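Local coordinates for protein CocE/NonD family hydrolase (PDB 3III) that probably hydrolyses ester or amide bonds, as an alpha/beta-hydrolase of the CocE/NonD family related to X-Pro dipeptidyl-peptidases, at residues Ser278-Lys283 / Gln473-His478. Sequence-based numbering, arbitrary orientation.
Sequences SFEGFK and QPWHKH
Glu280, on helix 275-284 of the alpha/beta-hydrolase fold, meets Gln473 and Trp475 from a loop of the C-terminal beta domain, a polar junction between the two parts of the chain. The CA atoms of Glu280 and Gln473 stay 11.3 Å apart, so the join is made by side-chain ends. Gln473 stretches out from its loop, with CG anti to the backbone N (chi1 -171°), and its NE2 donates to Glu280 OE2 at 3.0 Å. That bond is fairly straight (159° at the hydrogen) and lies near the amide plane, yet it meets the carboxylate from above its plane. Lys283, one helical turn after Glu280, reaches the same OE2 from the opposite face, its NZ forming a salt bridge of 2.7 Å. Lys283 NZ also lies 2.9 Å from Gln473 OE1, but at an angle too poor for a hydrogen bond. The other oxygen, Glu280 OE1, sits in plane at the Trp475 rim, 3.6 Å from CZ3, with carboxylate and indole planes nearly perpendicular (87°). Gln284 binds OE1, while Glu495 takes a second bond from Gln473 NE2. Two donors on OE2 and one on OE1 should favour an ionised Glu280 in this largely buried interface.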
# COMPACT_ATOMS: atom_id res chain seq x y z
N SER A 278 2.28 4.10 -1.97
CA SER A 278 3.03 3.45 -3.01
C SER A 278 3.26 4.47 -4.12
O SER A 278 4.40 4.65 -4.62
CB SER A 278 2.33 2.15 -3.51
OG SER A 278 2.22 1.18 -2.47
N PHE A 279 2.20 5.18 -4.50
CA PHE A 279 2.30 6.20 -5.55
C PHE A 279 3.10 7.39 -5.06
O PHE A 279 3.92 7.95 -5.84
CB PHE A 279 0.90 6.68 -5.98
CG PHE A 279 0.20 5.71 -6.90
CD1 PHE A 279 0.53 5.66 -8.24
CD2 PHE A 279 -0.73 4.82 -6.41
CE1 PHE A 279 -0.10 4.79 -9.10
CE2 PHE A 279 -1.35 3.90 -7.26
CZ PHE A 279 -1.00 3.87 -8.61
N GLU A 280 2.87 7.83 -3.79
CA GLU A 280 3.66 8.93 -3.25
C GLU A 280 5.16 8.66 -3.29
O GLU A 280 5.97 9.57 -3.62
CB GLU A 280 3.27 9.38 -1.84
CG GLU A 280 1.93 10.14 -1.72
CD GLU A 280 1.74 11.25 -2.76
OE1 GLU A 280 2.68 12.05 -2.89
OE2 GLU A 280 0.67 11.30 -3.41
N GLY A 281 5.53 7.41 -2.98
CA GLY A 281 6.95 7.02 -2.94
C GLY A 281 7.54 7.16 -4.31
O GLY A 281 8.63 7.73 -4.50
N PHE A 282 6.84 6.60 -5.29
CA PHE A 282 7.34 6.68 -6.67
C PHE A 282 7.45 8.12 -7.14
O PHE A 282 8.44 8.51 -7.76
CB PHE A 282 6.48 5.88 -7.62
CG PHE A 282 6.88 6.03 -9.06
CD1 PHE A 282 8.03 5.43 -9.55
CD2 PHE A 282 6.17 6.87 -9.89
CE1 PHE A 282 8.44 5.60 -10.91
CE2 PHE A 282 6.54 7.06 -11.21
CZ PHE A 282 7.67 6.43 -11.74
N LYS A 283 6.43 8.91 -6.86
CA LYS A 283 6.36 10.29 -7.35
C LYS A 283 7.43 11.16 -6.73
O LYS A 283 8.06 11.91 -7.43
CB LYS A 283 4.99 10.95 -7.13
CG LYS A 283 3.84 10.39 -7.93
CD LYS A 283 2.54 11.18 -7.75
CE LYS A 283 2.06 11.21 -6.31
NZ LYS A 283 0.72 11.87 -6.06
N GLN A 473 -5.77 15.84 -6.95
CA GLN A 473 -5.42 15.29 -5.65
C GLN A 473 -5.36 16.37 -4.62
O GLN A 473 -4.34 17.07 -4.52
CB GLN A 473 -4.07 14.56 -5.69
CG GLN A 473 -3.79 13.79 -4.38
CD GLN A 473 -2.35 13.27 -4.27
OE1 GLN A 473 -1.55 13.40 -5.20
NE2 GLN A 473 -2.02 12.69 -3.14
N PRO A 474 -6.44 16.49 -3.82
CA PRO A 474 -6.37 17.41 -2.70
C PRO A 474 -5.40 16.87 -1.63
O PRO A 474 -5.24 15.66 -1.50
CB PRO A 474 -7.82 17.50 -2.22
CG PRO A 474 -8.48 16.29 -2.69
CD PRO A 474 -7.73 15.79 -3.90
N TRP A 475 -4.73 17.79 -0.95
CA TRP A 475 -3.86 17.49 0.16
C TRP A 475 -4.28 18.34 1.34
O TRP A 475 -4.25 19.58 1.27
CB TRP A 475 -2.42 17.79 -0.22
CG TRP A 475 -1.38 17.10 0.63
CD1 TRP A 475 -1.06 17.37 1.91
CD2 TRP A 475 -0.47 16.08 0.20
NE1 TRP A 475 -0.01 16.57 2.34
CE2 TRP A 475 0.34 15.74 1.30
CE3 TRP A 475 -0.28 15.41 -1.02
CZ2 TRP A 475 1.34 14.80 1.21
CZ3 TRP A 475 0.71 14.43 -1.10
CH2 TRP A 475 1.51 14.15 0.02
N HIS A 476 -4.61 17.66 2.44
CA HIS A 476 -5.15 18.34 3.63
C HIS A 476 -4.04 18.50 4.64
O HIS A 476 -3.27 17.58 4.84
CB HIS A 476 -6.31 17.55 4.19
CG HIS A 476 -7.43 17.42 3.20
ND1 HIS A 476 -7.62 16.28 2.44
CD2 HIS A 476 -8.35 18.31 2.78
CE1 HIS A 476 -8.65 16.47 1.62
NE2 HIS A 476 -9.11 17.70 1.80
N LYS A 477 -3.92 19.70 5.21
CA LYS A 477 -2.93 19.98 6.24
C LYS A 477 -3.09 19.12 7.48
O LYS A 477 -2.08 18.69 8.06
CB LYS A 477 -2.97 21.45 6.65
CG LYS A 477 -2.55 22.40 5.58
CD LYS A 477 -2.64 23.81 6.16
CE LYS A 477 -2.13 24.83 5.20
NZ LYS A 477 -2.13 26.18 5.79
N HIS A 478 -4.34 18.91 7.90
CA HIS A 478 -4.64 18.19 9.15
C HIS A 478 -3.94 18.85 10.33
O HIS A 478 -3.48 18.18 11.26
CB HIS A 478 -4.27 16.69 9.05
CG HIS A 478 -5.12 15.93 8.07
ND1 HIS A 478 -6.45 15.67 8.28
CD2 HIS A 478 -4.81 15.34 6.89
CE1 HIS A 478 -6.92 14.96 7.27
NE2 HIS A 478 -5.95 14.76 6.40